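Local structure of protein STN1 (Saccharomyces cerevisiae, 3KEY) at residues F43-Q48 / D57-E62; V116-V121 / P128-N133. The protein regulates telomere length and protects chromosome ends, restraining telomerase loading through its interaction with CDC13, the present chain being its C-terminal tandem winged helix-turn-helix region. All coordinates share one frame; numbering follows the deposited sequence.

Contact 1 (F43-Q48 / D57-E62); sequences FLFQQQ and DSLEKE
Leu59 is the side chain around which the end of helix 31-47 closes on the start of helix 56-73, and most of what happens here is apolar. Its CD1 reaches Phe45, standing 3.6 Å from Phe45 CB and lying in the plane of the Phe45 ring at the edge, so the methyl meets the rim near Phe45 CD1 and the root of the side chain instead of a ring face. Phe45 holds its ring with CG opposite the backbone N (chi1 179°), which lays CB and one ring edge against the Leu59 methyl. The other branch of Leu59, CD2, comes to 4.1 Å from Leu44 CB. Gln48 approaches Leu59 from the opposite direction, and its side-chain carbon CD is 4.1 Å from Leu59 CD2.

Leu44 makes a second set of contacts, against backbone and aliphatic chain. Its CD1 rests 3.5 Å from the carbonyl oxygen Leu59 O, and also packs 3.9 Å from Glu62 CG, touching the methylene part of an extended glutamate whose carboxylate makes a weak, long ion pair with Lys54.

No hydrogen bond joins the two segments. The polar links lie alongside: Lys61 NZ and Asp57 OD1 form a salt bridge at 3.4 Å one turn apart, its hydrogen bond weak, while Glu60 makes a salt bridge to Arg34 and a hydrogen bond to Thr38, both on helix 31-47.

The segment axes pass 9.7 Å apart at 111°, a steeply crossed pair of consecutive helices joined by a loop, preceding the strands 78-81 and 86-88 in the first winged helix-turn-helix of the Stn1 C-terminal region.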
ATOM      1  N   PHE A  43      -7.800  13.343  14.038  1.00 37.66           N
ATOM      2  CA  PHE A  43      -7.059  12.547  15.006  1.00 37.28           C
ATOM      3  C   PHE A  43      -5.896  13.390  15.534  1.00 39.12           C
ATOM      4  O   PHE A  43      -5.626  13.400  16.740  1.00 40.07           O
ATOM      5  CB  PHE A  43      -6.520  11.258  14.372  1.00 38.56           C
ATOM      6  CG  PHE A  43      -5.555  10.499  15.260  1.00 39.34           C
ATOM      7  CD1 PHE A  43      -4.179  10.551  15.025  1.00 40.30           C
ATOM      8  CD2 PHE A  43      -6.019   9.765  16.347  1.00 39.74           C
ATOM      9  CE1 PHE A  43      -3.279   9.880  15.864  1.00 39.46           C
ATOM     10  CE2 PHE A  43      -5.130   9.090  17.195  1.00 40.71           C
ATOM     11  CZ  PHE A  43      -3.756   9.150  16.951  1.00 40.83           C
ATOM     12  N   LEU A  44      -5.216  14.107  14.640  1.00 38.27           N
ATOM     13  CA  LEU A  44      -4.087  14.943  15.052  1.00 39.28           C
ATOM     14  C   LEU A  44      -4.539  16.059  16.000  1.00 37.76           C
ATOM     15  O   LEU A  44      -3.808  16.434  16.920  1.00 37.62           O
ATOM     16  CB  LEU A  44      -3.371  15.551  13.829  1.00 39.61           C
ATOM     17  CG  LEU A  44      -2.681  14.577  12.860  1.00 42.10           C
ATOM     18  CD1 LEU A  44      -1.933  15.368  11.792  1.00 42.51           C
ATOM     19  CD2 LEU A  44      -1.715  13.672  13.621  1.00 42.30           C
ATOM     20  N   PHE A  45      -5.738  16.592  15.778  1.00 36.99           N
ATOM     21  CA  PHE A  45      -6.251  17.640  16.655  1.00 35.72           C
ATOM     22  C   PHE A  45      -6.355  17.123  18.093  1.00 36.06           C
ATOM     23  O   PHE A  45      -5.956  17.808  19.039  1.00 35.44           O
ATOM     24  CB  PHE A  45      -7.630  18.113  16.188  1.00 37.35           C
ATOM     25  CG  PHE A  45      -8.235  19.176  17.069  1.00 37.16           C
ATOM     26  CD1 PHE A  45      -7.884  20.510  16.912  1.00 37.87           C
ATOM     27  CD2 PHE A  45      -9.129  18.835  18.077  1.00 36.54           C
ATOM     28  CE1 PHE A  45      -8.419  21.495  17.750  1.00 39.35           C
ATOM     29  CE2 PHE A  45      -9.668  19.806  18.918  1.00 37.64           C
ATOM     30  CZ  PHE A  45      -9.310  21.139  18.752  1.00 38.53           C
ATOM     31  N   GLN A  46      -6.885  15.911  18.254  1.00 36.59           N
ATOM     32  CA  GLN A  46      -7.041  15.316  19.579  1.00 39.47           C
ATOM     33  C   GLN A  46      -5.704  15.041  20.239  1.00 41.27           C
ATOM     34  O   GLN A  46      -5.584  15.137  21.460  1.00 42.21           O
ATOM     35  CB  GLN A  46      -7.806  13.990  19.510  1.00 40.21           C
ATOM     36  CG  GLN A  46      -9.085  14.030  18.704  1.00 44.79           C
ATOM     37  CD  GLN A  46     -10.124  13.039  19.209  1.00 47.58           C
ATOM     38  OE1 GLN A  46      -9.787  11.949  19.679  1.00 48.93           O
ATOM     39  NE2 GLN A  46     -11.399  13.413  19.104  1.00 47.66           N
ATOM     40  N   GLN A  47      -4.704  14.697  19.428  1.00 41.54           N
ATOM     41  CA  GLN A  47      -3.373  14.376  19.931  1.00 42.46           C
ATOM     42  C   GLN A  47      -2.497  15.574  20.296  1.00 43.04           C
ATOM     43  O   GLN A  47      -1.417  15.398  20.862  1.00 42.43           O
ATOM     44  CB  GLN A  47      -2.632  13.501  18.917  1.00 41.85           C
ATOM     45  CG  GLN A  47      -3.320  12.181  18.646  1.00 42.52           C
ATOM     46  CD  GLN A  47      -3.554  11.377  19.913  1.00 44.03           C
ATOM     47  OE1 GLN A  47      -4.695  11.074  20.269  1.00 46.46           O
ATOM     48  NE2 GLN A  47      -2.475  11.032  20.604  1.00 41.43           N
ATOM     49  N   GLN A  48      -2.946  16.782  19.972  1.00 42.64           N
ATOM     50  CA  GLN A  48      -2.162  17.970  20.305  1.00 45.78           C
ATOM     51  C   GLN A  48      -1.951  18.066  21.809  1.00 46.85           C
ATOM     52  O   GLN A  48      -2.884  17.881  22.593  1.00 45.64           O
ATOM     53  CB  GLN A  48      -2.862  19.239  19.821  1.00 45.48           C
ATOM     54  CG  GLN A  48      -2.859  19.422  18.330  1.00 44.54           C
ATOM     55  CD  GLN A  48      -3.681  20.617  17.915  1.00 46.54           C
ATOM     56  OE1 GLN A  48      -4.899  20.643  18.107  1.00 47.38           O
ATOM     57  NE2 GLN A  48      -3.021  21.622  17.353  1.00 44.45           N
ATOM     58  N   ASP A  57      -6.543  23.550   9.265  1.00 46.29           N
ATOM     59  CA  ASP A  57      -5.905  23.523   7.955  1.00 46.76           C
ATOM     60  C   ASP A  57      -4.449  23.110   8.127  1.00 45.70           C
ATOM     61  O   ASP A  57      -3.910  22.325   7.348  1.00 44.93           O
ATOM     62  CB  ASP A  57      -6.006  24.908   7.302  1.00 49.06           C
ATOM     63  CG  ASP A  57      -5.233  25.003   5.995  1.00 52.58           C
ATOM     64  OD1 ASP A  57      -4.023  25.320   6.043  1.00 54.81           O
ATOM     65  OD2 ASP A  57      -5.832  24.756   4.922  1.00 52.05           O
ATOM     66  N   SER A  58      -3.820  23.633   9.170  1.00 44.87           N
ATOM     67  CA  SER A  58      -2.438  23.307   9.447  1.00 45.18           C
ATOM     68  C   SER A  58      -2.346  21.814   9.791  1.00 44.74           C
ATOM     69  O   SER A  58      -1.420  21.118   9.362  1.00 41.75           O
ATOM     70  CB  SER A  58      -1.939  24.159  10.611  1.00 46.90           C
ATOM     71  OG  SER A  58      -0.543  24.367  10.519  1.00 51.87           O
ATOM     72  N   LEU A  59      -3.317  21.326  10.560  1.00 41.78           N
ATOM     73  CA  LEU A  59      -3.339  19.921  10.947  1.00 40.96           C
ATOM     74  C   LEU A  59      -3.537  19.011   9.736  1.00 39.19           C
ATOM     75  O   LEU A  59      -2.977  17.915   9.689  1.00 38.22           O
ATOM     76  CB  LEU A  59      -4.441  19.673  11.986  1.00 40.93           C
ATOM     77  CG  LEU A  59      -4.187  20.343  13.344  1.00 42.32           C
ATOM     78  CD1 LEU A  59      -5.424  20.242  14.238  1.00 43.27           C
ATOM     79  CD2 LEU A  59      -2.991  19.676  14.002  1.00 43.09           C
ATOM     80  N   GLU A  60      -4.332  19.465   8.765  1.00 38.22           N
ATOM     81  CA  GLU A  60      -4.588  18.696   7.545  1.00 39.08           C
ATOM     82  C   GLU A  60      -3.326  18.582   6.684  1.00 39.82           C
ATOM     83  O   GLU A  60      -3.013  17.513   6.148  1.00 38.29           O
ATOM     84  CB  GLU A  60      -5.701  19.346   6.712  1.00 41.14           C
ATOM     85  CG  GLU A  60      -7.095  19.261   7.326  1.00 43.75           C
ATOM     86  CD  GLU A  60      -8.149  19.915   6.454  1.00 46.08           C
ATOM     87  OE1 GLU A  60      -7.957  21.088   6.078  1.00 49.23           O
ATOM     88  OE2 GLU A  60      -9.171  19.264   6.143  1.00 48.06           O
ATOM     89  N   LYS A  61      -2.604  19.689   6.544  1.00 39.81           N
ATOM     90  CA  LYS A  61      -1.382  19.675   5.758  1.00 40.05           C
ATOM     91  C   LYS A  61      -0.342  18.782   6.430  1.00 40.12           C
ATOM     92  O   LYS A  61       0.438  18.116   5.755  1.00 39.29           O
ATOM     93  CB  LYS A  61      -0.877  21.104   5.564  1.00 41.52           C
ATOM     94  CG  LYS A  61      -1.769  21.871   4.598  1.00 44.87           C
ATOM     95  CD  LYS A  61      -1.415  23.335   4.470  1.00 49.04           C
ATOM     96  CE  LYS A  61      -2.321  23.998   3.430  1.00 51.45           C
ATOM     97  NZ  LYS A  61      -2.027  25.451   3.273  1.00 55.26           N
ATOM     98  N   GLU A  62      -0.357  18.741   7.760  1.00 39.83           N
ATOM     99  CA  GLU A  62       0.566  17.888   8.502  1.00 40.46           C
ATOM    100  C   GLU A  62       0.151  16.415   8.342  1.00 40.43           C
ATOM    101  O   GLU A  62       1.002  15.520   8.271  1.00 38.14           O
ATOM    102  CB  GLU A  62       0.568  18.280   9.981  1.00 42.93           C
ATOM    103  CG  GLU A  62       1.344  17.339  10.881  1.00 49.20           C
ATOM    104  CD  GLU A  62       1.428  17.837  12.323  1.00 54.15           C
ATOM    105  OE1 GLU A  62       1.858  17.050  13.195  1.00 55.40           O
ATOM    106  OE2 GLU A  62       1.075  19.012  12.582  1.00 55.32           O
TER

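Contact 2 (V116-V121 / P128-N133); sequences VQLSHV and PYITTN
With CG swung opposite the backbone N (chi1 176°) and chi2 near 63°, Leu118 splays its two methyls toward separate partners, Ile130 and Thr132; Ile130, also turned with CG1 opposite its N (chi1 -171°), extends CD1 to Val121. This is the helix-turn-helix of the second winged domain: helix 118-125 follows strand 113-117, a short turn ends near Ile130, and helix 132-149 sets out from Thr132.

The Leu118 and Ile130 side chains slide past one another in opposite directions. Leu118 CD1 lies 3.8 Å from Ile130 CG2 and at the same time 3.5 Å from the carbonyl oxygen Ile130 O, which accepts a hydrogen bond from Gln122. The Ile130 carbonyl oxygen thus has a polar partner in the Gln122 amide, while the Leu118 methyl packs against it. One turn further along the helix, Val121 CG1 meets Ile130 CD1 at 3.8 Å, the two chains crossing at about a right angle. Leu95 of helix 90-108 and Ile135 of helix 132-149 press on both Val121 and Ile130, so the pair belongs to the core of this domain.

Gln117 stands at the N-cap position of its helix, its O accepting Val121 N at 3.2 Å. Thr131 turns its CB away from helix 118-125 and caps helix 132-149 with OG1, hydrogen-bonded to Gly134 N.

Where the two helix beginnings come nearest, Leu118 and Thr132 cross almost perpendicularly, and Leu118 CD2 and Thr132 CG2 are only 3.5 Å apart, tighter than an ordinary methyl-methyl contact.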
ATOM      1  N   VAL A 116       8.071 -15.282  -0.071  1.00 34.00           N
ATOM      2  CA  VAL A 116       8.340 -14.158  -0.944  1.00 34.02           C
ATOM      3  C   VAL A 116       9.491 -13.439  -0.238  1.00 33.83           C
ATOM      4  O   VAL A 116       9.294 -12.830   0.804  1.00 32.50           O
ATOM      5  CB  VAL A 116       7.135 -13.209  -1.064  1.00 34.02           C
ATOM      6  CG1 VAL A 116       7.568 -11.924  -1.781  1.00 37.00           C
ATOM      7  CG2 VAL A 116       6.010 -13.894  -1.842  1.00 35.20           C
ATOM      8  N   GLN A 117      10.698 -13.552  -0.788  1.00 33.68           N
ATOM      9  CA  GLN A 117      11.876 -12.920  -0.206  1.00 34.94           C
ATOM     10  C   GLN A 117      11.969 -11.459  -0.633  1.00 34.56           C
ATOM     11  O   GLN A 117      11.857 -11.138  -1.815  1.00 33.97           O
ATOM     12  CB  GLN A 117      13.150 -13.655  -0.642  1.00 36.74           C
ATOM     13  CG  GLN A 117      13.248 -15.081  -0.149  1.00 37.33           C
ATOM     14  CD  GLN A 117      14.583 -15.722  -0.480  1.00 39.84           C
ATOM     15  OE1 GLN A 117      15.640 -15.114  -0.296  1.00 40.28           O
ATOM     16  NE2 GLN A 117      14.545 -16.964  -0.954  1.00 39.68           N
ATOM     17  N   LEU A 118      12.181 -10.584   0.342  1.00 33.21           N
ATOM     18  CA  LEU A 118      12.288  -9.157   0.089  1.00 36.17           C
ATOM     19  C   LEU A 118      13.374  -8.834  -0.939  1.00 35.94           C
ATOM     20  O   LEU A 118      13.138  -8.058  -1.867  1.00 35.39           O
ATOM     21  CB  LEU A 118      12.571  -8.411   1.401  1.00 38.23           C
ATOM     22  CG  LEU A 118      12.813  -6.900   1.294  1.00 40.28           C
ATOM     23  CD1 LEU A 118      11.572  -6.194   0.759  1.00 44.05           C
ATOM     24  CD2 LEU A 118      13.190  -6.357   2.668  1.00 43.14           C
ATOM     25  N   SER A 119      14.554  -9.431  -0.783  1.00 35.40           N
ATOM     26  CA  SER A 119      15.650  -9.184  -1.726  1.00 36.65           C
ATOM     27  C   SER A 119      15.254  -9.527  -3.161  1.00 36.61           C
ATOM     28  O   SER A 119      15.657  -8.835  -4.094  1.00 38.29           O
ATOM     29  CB  SER A 119      16.903  -9.978  -1.330  1.00 35.95           C
ATOM     30  OG  SER A 119      16.671 -11.377  -1.374  1.00 40.04           O
ATOM     31  N   HIS A 120      14.467 -10.587  -3.348  1.00 35.15           N
ATOM     32  CA  HIS A 120      14.036 -10.967  -4.695  1.00 35.96           C
ATOM     33  C   HIS A 120      13.137  -9.886  -5.292  1.00 36.12           C
ATOM     34  O   HIS A 120      13.259  -9.533  -6.468  1.00 35.48           O
ATOM     35  CB  HIS A 120      13.287 -12.311  -4.674  1.00 35.70           C
ATOM     36  CG  HIS A 120      14.166 -13.479  -4.350  1.00 37.85           C
ATOM     37  ND1 HIS A 120      13.717 -14.784  -4.369  1.00 38.77           N
ATOM     38  CD2 HIS A 120      15.466 -13.538  -3.974  1.00 37.44           C
ATOM     39  CE1 HIS A 120      14.699 -15.593  -4.017  1.00 36.59           C
ATOM     40  NE2 HIS A 120      15.773 -14.860  -3.771  1.00 38.32           N
ATOM     41  N   VAL A 121      12.232  -9.359  -4.477  1.00 35.34           N
ATOM     42  CA  VAL A 121      11.338  -8.312  -4.942  1.00 34.58           C
ATOM     43  C   VAL A 121      12.132  -7.051  -5.281  1.00 34.06           C
ATOM     44  O   VAL A 121      11.855  -6.392  -6.283  1.00 32.56           O
ATOM     45  CB  VAL A 121      10.296  -7.949  -3.877  1.00 34.53           C
ATOM     46  CG1 VAL A 121       9.416  -6.813  -4.389  1.00 35.91           C
ATOM     47  CG2 VAL A 121       9.467  -9.174  -3.517  1.00 33.38           C
ATOM     48  N   PRO A 128      15.287  -0.773  -4.325  1.00 48.95           N
ATOM     49  CA  PRO A 128      16.060  -0.988  -3.093  1.00 49.49           C
ATOM     50  C   PRO A 128      15.373  -0.540  -1.795  1.00 48.88           C
ATOM     51  O   PRO A 128      15.619  -1.108  -0.727  1.00 47.18           O
ATOM     52  CB  PRO A 128      17.340  -0.185  -3.337  1.00 49.95           C
ATOM     53  CG  PRO A 128      17.443  -0.121  -4.838  1.00 50.58           C
ATOM     54  CD  PRO A 128      16.020   0.103  -5.257  1.00 49.09           C
ATOM     55  N   TYR A 129      14.514   0.471  -1.891  1.00 48.13           N
ATOM     56  CA  TYR A 129      13.851   1.023  -0.710  1.00 48.99           C
ATOM     57  C   TYR A 129      12.586   0.317  -0.249  1.00 47.32           C
ATOM     58  O   TYR A 129      12.010   0.686   0.777  1.00 44.56           O
ATOM     59  CB  TYR A 129      13.541   2.508  -0.932  1.00 50.95           C
ATOM     60  CG  TYR A 129      14.761   3.377  -1.176  1.00 54.89           C
ATOM     61  CD1 TYR A 129      14.620   4.705  -1.576  1.00 56.76           C
ATOM     62  CD2 TYR A 129      16.057   2.870  -1.025  1.00 56.90           C
ATOM     63  CE1 TYR A 129      15.738   5.508  -1.825  1.00 58.18           C
ATOM     64  CE2 TYR A 129      17.182   3.668  -1.273  1.00 57.21           C
ATOM     65  CZ  TYR A 129      17.011   4.985  -1.675  1.00 58.08           C
ATOM     66  OH  TYR A 129      18.101   5.782  -1.935  1.00 57.35           O
ATOM     67  N   ILE A 130      12.138  -0.690  -0.988  1.00 46.80           N
ATOM     68  CA  ILE A 130      10.931  -1.382  -0.560  1.00 45.68           C
ATOM     69  C   ILE A 130      11.232  -2.142   0.729  1.00 43.04           C
ATOM     70  O   ILE A 130      12.298  -2.738   0.876  1.00 42.38           O
ATOM     71  CB  ILE A 130      10.416  -2.345  -1.642  1.00 47.64           C
ATOM     72  CG1 ILE A 130       9.043  -2.871  -1.241  1.00 50.93           C
ATOM     73  CG2 ILE A 130      11.388  -3.493  -1.839  1.00 47.29           C
ATOM     74  CD1 ILE A 130       8.457  -3.818  -2.248  1.00 57.46           C
ATOM     75  N   THR A 131      10.304  -2.085   1.676  1.00 41.17           N
ATOM     76  CA  THR A 131      10.471  -2.758   2.959  1.00 40.53           C
ATOM     77  C   THR A 131       9.493  -3.919   3.059  1.00 40.67           C
ATOM     78  O   THR A 131       8.584  -4.044   2.237  1.00 40.15           O
ATOM     79  CB  THR A 131      10.184  -1.809   4.130  1.00 40.20           C
ATOM     80  OG1 THR A 131       8.805  -1.415   4.090  1.00 37.15           O
ATOM     81  CG2 THR A 131      11.083  -0.559   4.045  1.00 38.04           C
ATOM     82  N   THR A 132       9.668  -4.759   4.073  1.00 41.01           N
ATOM     83  CA  THR A 132       8.775  -5.896   4.246  1.00 42.96           C
ATOM     84  C   THR A 132       7.358  -5.436   4.611  1.00 40.90           C
ATOM     85  O   THR A 132       6.383  -6.042   4.172  1.00 39.09           O
ATOM     86  CB  THR A 132       9.325  -6.885   5.306  1.00 46.33           C
ATOM     87  OG1 THR A 132       9.453  -6.227   6.570  1.00 50.27           O
ATOM     88  CG2 THR A 132      10.701  -7.407   4.875  1.00 47.53           C
ATOM     89  N   ASN A 133       7.235  -4.359   5.386  1.00 39.70           N
ATOM     90  CA  ASN A 133       5.908  -3.855   5.741  1.00 40.21           C
ATOM     91  C   ASN A 133       5.186  -3.346   4.498  1.00 38.37           C
ATOM     92  O   ASN A 133       3.966  -3.471   4.383  1.00 37.81           O
ATOM     93  CB  ASN A 133       5.999  -2.734   6.775  1.00 43.84           C
ATOM     94  CG  ASN A 133       6.530  -3.222   8.109  1.00 48.62           C
ATOM     95  OD1 ASN A 133       6.165  -4.303   8.575  1.00 47.44           O
ATOM     96  ND2 ASN A 133       7.390  -2.424   8.736  1.00 51.60           N
TER

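Contact 1 closes before contact 2 opens, and each belongs to a different winged helix-turn-helix of the same C-terminal region. Their centres are 32 Å apart and their nearest atoms about 18 Å, so they do not touch. Contact 1 sits at the periphery, joining helices 31-47 and 56-73 some 23 Å from the chain centre; contact 2 lies further in, 13 Å from it, at the turn between helices 118-125 and 132-149. Each domain has its own three-stranded antiparallel sheet. Near contact 2 the domains meet: Gln74, just past helix 56-73, is hydrogen-bonded through its backbone to Thr131, linking the helix that carries one side of contact 1 to the second domain.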